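PDB 2ZQ5: putative uncharacterized protein from Mycobacterium tuberculosis, which probably transfers a sulfuryl group from the donor PAPS to an acceptor that is not known here. Local coordinates for residues D9-V13 with L44-Q48; G67-R72 with R179-H183; T97-G103 with V252-V258. All coordinates share one frame. Residue numbers count along the deposited sequence, not the author numbering.

Contact 1. Residues D9-V13 with L44-Q48; sequences DVATV and LDAYQ
Residues 9-13 form an irregular segment leading into helix 13-24 and run past one side of residues 44-48, which belong to helix 36-50. D9 is extended, V10 turns the chain (phi/psi -82/-70), and A11 and T12 are extended again (171/170 and -96/166) before V13 takes up helical angles. The closest CA pair, D9 and Q48, is 6.2 Å apart, and one helical turn links Q48 N to L44 O at 3.0 Å. T12, with chi1 p, is the N-cap of the following helix, and its OG1 is hydrogen-bonded to the backbone N of E15. Apolar contacts centre on L44 and V10. L44 (m, t) meets V13 CG2 through its CD1 at 3.6 Å, while its CD2 lies 4.1 Å from V10 CG1 and 3.5 Å from A11 O. V10, with chi1 t, also sets CG2 4.0 Å from Y47 CB. Q48 (m, t) lays its side chain along the backbone of V10 and A11 at the exposed border. An N-capped helix start and its lead-in thus pack against a second helix. Around it, A11 and L44 both touch L16 of helix 13-24, L44 and Y47 pack on L65 of helix 55-81, and R62 of that helix hydrogen-bonds V10 O.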
loop_
_atom_site.group_PDB
_atom_site.type_symbol
_atom_site.label_atom_id
_atom_site.label_comp_id
_atom_site.label_asym_id
_atom_site.label_seq_id
_atom_site.Cartn_x
_atom_site.Cartn_y
_atom_site.Cartn_z
ATOM N N ASP A 9 -2.481 14.405 21.854
ATOM C CA ASP A 9 -1.657 14.950 20.780
ATOM C C ASP A 9 -0.807 13.821 20.214
ATOM O O ASP A 9 -0.440 12.893 20.937
ATOM C CB ASP A 9 -0.742 16.054 21.313
ATOM C CG ASP A 9 -1.394 17.421 21.282
ATOM O OD1 ASP A 9 -2.542 17.554 21.754
ATOM O OD2 ASP A 9 -0.748 18.367 20.788
ATOM N N VAL A 10 -0.503 13.889 18.922
ATOM C CA VAL A 10 0.317 12.864 18.293
ATOM C C VAL A 10 1.787 13.167 18.576
ATOM O O VAL A 10 2.430 12.457 19.348
ATOM C CB VAL A 10 0.078 12.808 16.767
ATOM C CG1 VAL A 10 0.934 11.716 16.143
ATOM C CG2 VAL A 10 -1.396 12.542 16.485
ATOM N N ALA A 11 2.300 14.231 17.960
ATOM C CA ALA A 11 3.688 14.655 18.136
ATOM C C ALA A 11 4.017 15.764 17.144
ATOM O O ALA A 11 3.234 16.047 16.240
ATOM C CB ALA A 11 4.634 13.475 17.922
ATOM N N THR A 12 5.172 16.398 17.322
ATOM C CA THR A 12 5.605 17.454 16.413
ATOM C C THR A 12 6.542 16.820 15.390
ATOM O O THR A 12 6.994 15.691 15.575
ATOM C CB THR A 12 6.378 18.564 17.148
ATOM O OG1 THR A 12 7.614 18.035 17.646
ATOM C CG2 THR A 12 5.561 19.103 18.310
ATOM N N VAL A 13 6.825 17.541 14.311
ATOM C CA VAL A 13 7.718 17.028 13.281
ATOM C C VAL A 13 9.108 16.763 13.860
ATOM O O VAL A 13 9.710 15.724 13.583
ATOM C CB VAL A 13 7.834 18.016 12.101
ATOM C CG1 VAL A 13 8.833 17.495 11.077
ATOM C CG2 VAL A 13 6.468 18.205 11.453
ATOM N N LEU A 44 0.018 15.857 10.152
ATOM C CA LEU A 44 -0.045 16.087 11.593
ATOM C C LEU A 44 -1.119 17.109 11.935
ATOM O O LEU A 44 -1.852 16.945 12.911
ATOM C CB LEU A 44 1.308 16.567 12.127
ATOM C CG LEU A 44 2.375 15.482 12.291
ATOM C CD1 LEU A 44 3.714 16.125 12.627
ATOM C CD2 LEU A 44 1.948 14.512 13.383
ATOM N N ASP A 45 -1.210 18.172 11.140
ATOM C CA ASP A 45 -2.225 19.190 11.389
ATOM C C ASP A 45 -3.614 18.577 11.238
ATOM O O ASP A 45 -4.546 18.941 11.953
ATOM C CB ASP A 45 -2.079 20.368 10.418
ATOM C CG ASP A 45 -0.917 21.282 10.768
ATOM O OD1 ASP A 45 -0.275 21.077 11.822
ATOM O OD2 ASP A 45 -0.650 22.217 9.982
ATOM N N ALA A 46 -3.751 17.639 10.306
ATOM C CA ALA A 46 -5.035 16.989 10.086
ATOM C C ALA A 46 -5.388 16.090 11.267
ATOM O O ALA A 46 -6.499 16.146 11.787
ATOM C CB ALA A 46 -4.997 16.177 8.798
ATOM N N TYR A 47 -4.442 15.261 11.698
ATOM C CA TYR A 47 -4.695 14.368 12.824
ATOM C C TYR A 47 -5.102 15.133 14.070
ATOM O O TYR A 47 -6.109 14.829 14.708
ATOM C CB TYR A 47 -3.448 13.546 13.168
ATOM C CG TYR A 47 -3.201 12.344 12.289
ATOM C CD1 TYR A 47 -4.222 11.439 12.005
ATOM C CD2 TYR A 47 -1.933 12.090 11.769
ATOM C CE1 TYR A 47 -3.989 10.311 11.223
ATOM C CE2 TYR A 47 -1.689 10.961 10.989
ATOM C CZ TYR A 47 -2.721 10.079 10.718
ATOM O OH TYR A 47 -2.497 8.979 9.928
ATOM N N GLN A 48 -4.310 16.141 14.407
ATOM C CA GLN A 48 -4.547 16.917 15.611
ATOM C C GLN A 48 -5.673 17.941 15.523
ATOM O O GLN A 48 -6.162 18.412 16.547
ATOM C CB GLN A 48 -3.222 17.564 16.033
ATOM C CG GLN A 48 -2.098 16.522 16.120
ATOM C CD GLN A 48 -0.755 17.084 16.551
ATOM O OE1 GLN A 48 -0.248 18.041 15.966
ATOM N NE2 GLN A 48 -0.161 16.472 17.572
#

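Contact 2. Residues G67-R72 with R179-H183; sequences GALVAR and RQSLH
Residues 67-72 of helix 55-81, one of the N-terminal helices, meet a 3-10 turn at 179-181 that follows helix 175-178 in the sulfotransferase family region; the closest CA atoms, of R72 and Q180, are 4.9 Å apart. The turn is closed by L182 N to R179 O at 2.9 Å, and L182 then adopts left-handed helical angles (57/30). One hydrogen bond joins the segments: R72, extended with chi1 to chi3 all t, sends NH1 edge-on to Q180 O at 2.8 Å. The same NH1 makes a salt bridge with D34, which also accepts S181 OG, and Y36 forms a cation-pi contact with R72. Apolar contacts bring L182 CD1 within 4.3 Å of A68 CB, and L182 CD2 within 4.2 Å of L69 CD2. A68 CB also rests 3.5 Å from R179 O. R179 (p, t, t) lays a guanidinium face over the helix, with NH2 3.6 Å from A71 CB and NH1 3.7 Å from G67 O; its NE bonds to Q176 O. The Q180 amide passes A71 and is held by S75 and R211. Small residues thus let the turn approach closely, and a buried arginine, its charge met by an aspartate, satisfies a backbone carbonyl of that turn.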
loop_
_atom_site.group_PDB
_atom_site.type_symbol
_atom_site.label_atom_id
_atom_site.label_comp_id
_atom_site.label_asym_id
_atom_site.label_seq_id
_atom_site.Cartn_x
_atom_site.Cartn_y
_atom_site.Cartn_z
ATOM N N GLY A 67 7.419 5.148 12.664
ATOM C CA GLY A 67 7.792 3.991 11.871
ATOM C C GLY A 67 8.107 4.350 10.433
ATOM O O GLY A 67 9.018 3.784 9.832
ATOM N N ALA A 68 7.349 5.286 9.875
ATOM C CA ALA A 68 7.570 5.718 8.504
ATOM C C ALA A 68 8.938 6.385 8.390
ATOM O O ALA A 68 9.663 6.166 7.420
ATOM C CB ALA A 68 6.472 6.686 8.077
ATOM N N LEU A 69 9.293 7.194 9.385
ATOM C CA LEU A 69 10.575 7.884 9.378
ATOM C C LEU A 69 11.736 6.928 9.631
ATOM O O LEU A 69 12.825 7.116 9.092
ATOM C CB LEU A 69 10.585 9.016 10.410
ATOM C CG LEU A 69 9.645 10.185 10.091
ATOM C CD1 LEU A 69 9.875 11.302 11.102
ATOM C CD2 LEU A 69 9.902 10.694 8.680
ATOM N N VAL A 70 11.508 5.903 10.446
ATOM C CA VAL A 70 12.559 4.928 10.703
ATOM C C VAL A 70 12.832 4.180 9.399
ATOM O O VAL A 70 13.985 3.931 9.047
ATOM C CB VAL A 70 12.152 3.921 11.801
ATOM C CG1 VAL A 70 13.122 2.744 11.818
ATOM C CG2 VAL A 70 12.154 4.613 13.155
ATOM N N ALA A 71 11.767 3.833 8.678
ATOM C CA ALA A 71 11.901 3.131 7.403
ATOM C C ALA A 71 12.669 4.015 6.424
ATOM O O ALA A 71 13.508 3.533 5.655
ATOM C CB ALA A 71 10.514 2.788 6.839
ATOM N N ARG A 72 12.369 5.310 6.449
ATOM C CA ARG A 72 13.041 6.268 5.581
ATOM C C ARG A 72 14.544 6.231 5.882
ATOM O O ARG A 72 15.371 6.171 4.970
ATOM C CB ARG A 72 12.491 7.677 5.826
ATOM C CG ARG A 72 13.002 8.704 4.836
ATOM C CD ARG A 72 12.555 10.124 5.184
ATOM N NE ARG A 72 13.093 11.063 4.205
ATOM C CZ ARG A 72 12.553 11.300 3.012
ATOM N NH1 ARG A 72 11.436 10.683 2.645
ATOM N NH2 ARG A 72 13.160 12.117 2.165
ATOM N N ARG A 179 5.025 5.340 2.385
ATOM C CA ARG A 179 4.900 6.011 3.675
ATOM C C ARG A 179 6.195 6.753 4.002
ATOM O O ARG A 179 6.189 7.703 4.779
ATOM C CB ARG A 179 4.590 5.002 4.789
ATOM C CG ARG A 179 5.694 3.982 5.010
ATOM C CD ARG A 179 5.426 3.032 6.171
ATOM N NE ARG A 179 6.450 1.990 6.194
ATOM C CZ ARG A 179 6.872 1.352 7.281
ATOM N NH1 ARG A 179 6.367 1.639 8.475
ATOM N NH2 ARG A 179 7.809 0.420 7.167
ATOM N N GLN A 180 7.304 6.320 3.409
ATOM C CA GLN A 180 8.587 6.977 3.657
ATOM C C GLN A 180 8.534 8.446 3.236
ATOM O O GLN A 180 9.245 9.286 3.795
ATOM C CB GLN A 180 9.716 6.266 2.897
ATOM C CG GLN A 180 10.067 4.890 3.436
ATOM C CD GLN A 180 11.323 4.319 2.801
ATOM O OE1 GLN A 180 12.111 5.045 2.191
ATOM N NE2 GLN A 180 11.525 3.016 2.954
ATOM N N SER A 181 7.681 8.740 2.254
ATOM C CA SER A 181 7.495 10.095 1.728
ATOM C C SER A 181 6.250 10.754 2.319
ATOM O O SER A 181 5.919 11.894 1.976
ATOM C CB SER A 181 7.327 10.051 0.207
ATOM O OG SER A 181 8.412 9.400 -0.426
ATOM N N LEU A 182 5.565 10.035 3.200
ATOM C CA LEU A 182 4.333 10.515 3.819
ATOM C C LEU A 182 3.268 10.888 2.785
ATOM O O LEU A 182 2.448 11.778 3.016
ATOM C CB LEU A 182 4.600 11.694 4.771
ATOM C CG LEU A 182 5.182 11.374 6.161
ATOM C CD1 LEU A 182 4.405 10.230 6.810
ATOM C CD2 LEU A 182 6.648 11.005 6.036
ATOM N N HIS A 183 3.308 10.207 1.640
ATOM C CA HIS A 183 2.322 10.385 0.567
ATOM C C HIS A 183 1.646 9.024 0.451
ATOM O O HIS A 183 2.224 8.077 -0.090
ATOM C CB HIS A 183 2.986 10.735 -0.772
ATOM C CG HIS A 183 3.405 12.168 -0.893
ATOM N ND1 HIS A 183 4.431 12.712 -0.151
ATOM C CD2 HIS A 183 2.952 13.164 -1.693
ATOM C CE1 HIS A 183 4.594 13.978 -0.488
ATOM N NE2 HIS A 183 3.710 14.278 -1.422
#

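Contact 3. Residues T97-G103 with V252-V258; sequences TGLVRTG and VQTHRPV
Two backbone hydrogen bonds join T97, the last residue of strand 94-97, to the neighbouring parallel strand: T97 N to V252 O and T254 N to T97 O, both 3.0 Å. T97 therefore pairs with Q253, their CA atoms 5.0 Å apart, and Q253 CA adds a CA-H...O contact of 3.3 Å to T97 O. Farther on, R256, fully extended, directs NH1 edge-on to R101 O at 2.9 Å. Between these ends the hydroxyls T102 OG1 and T254 OG1, both residues with chi1 p, lie 2.6 Å apart. T102 OG1 also donates to L99 O at 2.6 Å across the type II turn L99-T102, in which R101 has positive phi (75/19). A water bridges the diverging chains, 2.9 Å from L99 N and 2.9 Å from T254 O. G98 (147/177) could hold no CB, which would collide with T254 OG1. Packing is lighter: T102 CG2 sits 3.9 Å from R256 CB, G103 C 4.1 Å from T254 CG2, and L99 CD2 3.9 Å from V258 CG2. T97 and Q253 face L236 on one side of the sheet, and T97 OG1 bonds to N232 O. G103 is the N-cap of helix 104-111. The strand-loop-helix, with G98 and G103 in its loop, is consistent with the P-loop-like 5'-phosphosulfate-binding loop of sulfotransferases. The partner chain, which leaves the adjacent strand 250-255 at R256-P257, is consistent with the start of the 3'-phosphate-binding region, so the pair probably frames the PAPS site.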
loop_
_atom_site.group_PDB
_atom_site.type_symbol
_atom_site.label_atom_id
_atom_site.label_comp_id
_atom_site.label_asym_id
_atom_site.label_seq_id
_atom_site.Cartn_x
_atom_site.Cartn_y
_atom_site.Cartn_z
ATOM N N THR A 97 -3.904 -2.890 -8.950
ATOM C CA THR A 97 -4.570 -1.888 -8.141
ATOM C C THR A 97 -6.078 -2.070 -8.217
ATOM O O THR A 97 -6.588 -2.821 -9.058
ATOM C CB THR A 97 -4.155 -0.449 -8.557
ATOM O OG1 THR A 97 -4.582 0.475 -7.551
ATOM C CG2 THR A 97 -4.769 -0.060 -9.893
ATOM N N GLY A 98 -6.777 -1.392 -7.317
ATOM C CA GLY A 98 -8.220 -1.488 -7.239
ATOM C C GLY A 98 -8.599 -1.343 -5.780
ATOM O O GLY A 98 -7.724 -1.237 -4.920
ATOM N N LEU A 99 -9.893 -1.332 -5.491
ATOM C CA LEU A 99 -10.359 -1.197 -4.114
ATOM C C LEU A 99 -10.148 -2.469 -3.317
ATOM O O LEU A 99 -9.974 -3.550 -3.877
ATOM C CB LEU A 99 -11.851 -0.857 -4.083
ATOM C CG LEU A 99 -12.279 0.603 -4.223
ATOM C CD1 LEU A 99 -11.638 1.244 -5.439
ATOM C CD2 LEU A 99 -13.801 0.658 -4.318
ATOM N N VAL A 100 -10.158 -2.336 -1.997
ATOM C CA VAL A 100 -10.026 -3.508 -1.153
ATOM C C VAL A 100 -11.326 -4.273 -1.404
ATOM O O VAL A 100 -12.345 -3.667 -1.752
ATOM C CB VAL A 100 -9.909 -3.120 0.340
ATOM C CG1 VAL A 100 -11.151 -2.376 0.785
ATOM C CG2 VAL A 100 -9.697 -4.365 1.186
ATOM N N ARG A 101 -11.281 -5.592 -1.256
ATOM C CA ARG A 101 -12.441 -6.457 -1.469
ATOM C C ARG A 101 -12.783 -6.674 -2.946
ATOM O O ARG A 101 -13.907 -7.064 -3.271
ATOM C CB ARG A 101 -13.677 -5.901 -0.745
ATOM C CG ARG A 101 -13.493 -5.643 0.743
ATOM C CD ARG A 101 -13.106 -6.896 1.508
ATOM N NE ARG A 101 -13.036 -6.634 2.944
ATOM C CZ ARG A 101 -12.491 -7.457 3.834
ATOM N NH1 ARG A 101 -11.958 -8.607 3.441
ATOM N NH2 ARG A 101 -12.479 -7.130 5.119
ATOM N N THR A 102 -11.829 -6.422 -3.842
ATOM C CA THR A 102 -12.072 -6.626 -5.273
ATOM C C THR A 102 -11.141 -7.674 -5.879
ATOM O O THR A 102 -11.131 -7.875 -7.094
ATOM C CB THR A 102 -11.921 -5.319 -6.091
ATOM O OG1 THR A 102 -10.567 -4.852 -6.021
ATOM C CG2 THR A 102 -12.855 -4.249 -5.561
ATOM N N GLY A 103 -10.355 -8.330 -5.030
ATOM C CA GLY A 103 -9.457 -9.366 -5.509
ATOM C C GLY A 103 -8.006 -8.979 -5.736
ATOM O O GLY A 103 -7.240 -9.775 -6.279
ATOM N N VAL A 252 -2.772 -3.711 -14.004
ATOM C CA VAL A 252 -3.970 -4.538 -13.918
ATOM C C VAL A 252 -4.900 -3.960 -12.858
ATOM O O VAL A 252 -4.507 -3.803 -11.702
ATOM C CB VAL A 252 -3.637 -5.994 -13.510
ATOM C CG1 VAL A 252 -4.911 -6.823 -13.453
ATOM C CG2 VAL A 252 -2.649 -6.597 -14.491
ATOM N N GLN A 253 -6.128 -3.648 -13.256
ATOM C CA GLN A 253 -7.113 -3.102 -12.331
ATOM C C GLN A 253 -8.238 -4.101 -12.096
ATOM O O GLN A 253 -8.800 -4.653 -13.044
ATOM C CB GLN A 253 -7.709 -1.802 -12.875
ATOM C CG GLN A 253 -8.788 -1.213 -11.971
ATOM C CD GLN A 253 -9.399 0.048 -12.534
ATOM O OE1 GLN A 253 -9.537 0.195 -13.746
ATOM N NE2 GLN A 253 -9.787 0.964 -11.652
ATOM N N THR A 254 -8.560 -4.329 -10.829
ATOM C CA THR A 254 -9.638 -5.243 -10.480
ATOM C C THR A 254 -10.933 -4.446 -10.397
ATOM O O THR A 254 -10.923 -3.251 -10.093
ATOM C CB THR A 254 -9.374 -5.936 -9.133
ATOM O OG1 THR A 254 -9.109 -4.947 -8.130
ATOM C CG2 THR A 254 -8.191 -6.881 -9.247
ATOM N N HIS A 255 -12.050 -5.111 -10.667
ATOM C CA HIS A 255 -13.350 -4.457 -10.648
ATOM C C HIS A 255 -14.410 -5.283 -9.941
ATOM O O HIS A 255 -14.423 -6.510 -10.027
ATOM C CB HIS A 255 -13.828 -4.202 -12.079
ATOM C CG HIS A 255 -12.964 -3.255 -12.849
ATOM N ND1 HIS A 255 -13.083 -1.887 -12.742
ATOM C CD2 HIS A 255 -11.963 -3.481 -13.733
ATOM C CE1 HIS A 255 -12.193 -1.309 -13.530
ATOM N NE2 HIS A 255 -11.502 -2.254 -14.141
ATOM N N ARG A 256 -15.303 -4.588 -9.246
ATOM C CA ARG A 256 -16.414 -5.214 -8.546
ATOM C C ARG A 256 -17.382 -4.082 -8.226
ATOM O O ARG A 256 -16.966 -3.035 -7.738
ATOM C CB ARG A 256 -15.937 -5.885 -7.258
ATOM C CG ARG A 256 -16.972 -6.807 -6.640
ATOM C CD ARG A 256 -16.442 -7.446 -5.382
ATOM N NE ARG A 256 -17.368 -8.439 -4.850
ATOM C CZ ARG A 256 -17.150 -9.146 -3.745
ATOM N NH1 ARG A 256 -16.036 -8.970 -3.047
ATOM N NH2 ARG A 256 -18.043 -10.041 -3.343
ATOM N N PRO A 257 -18.679 -4.263 -8.522
ATOM C CA PRO A 257 -19.655 -3.206 -8.239
ATOM C C PRO A 257 -19.485 -2.720 -6.807
ATOM O O PRO A 257 -19.687 -3.473 -5.860
ATOM C CB PRO A 257 -20.989 -3.902 -8.482
ATOM C CG PRO A 257 -20.652 -4.859 -9.590
ATOM C CD PRO A 257 -19.336 -5.438 -9.121
ATOM N N VAL A 258 -19.123 -1.452 -6.659
ATOM C CA VAL A 258 -18.858 -0.889 -5.344
ATOM C C VAL A 258 -20.000 -0.972 -4.338
ATOM O O VAL A 258 -19.755 -1.110 -3.140
ATOM C CB VAL A 258 -18.348 0.569 -5.482
ATOM C CG1 VAL A 258 -18.029 1.159 -4.111
ATOM C CG2 VAL A 258 -17.091 0.586 -6.358
HETATM O O HOH W 1 -11.582 -1.532 -7.893
#

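Overall arrangement
Contacts 1 and 2 lie on the same side of the chain's centre, their centres 15 Å apart and nearest atoms about 5 Å apart, within the packing of the N-terminal helices 13-24, 36-50 and 55-81; L16 touches residues of both. Contact 3 lies in the parallel five-stranded sheet, joining the central strand 94-97 to 250-255. Its centre is 32 Å from that of contact 1 and 26 Å from that of contact 2, across the chain's centre from the latter. Contact 1 closes before the others open, whereas contacts 2 and 3 interleave in sequence. Residues 179-183 thus return the chain from the sheet-bearing region to the N-terminal helices, tying these to the sulfotransferase core.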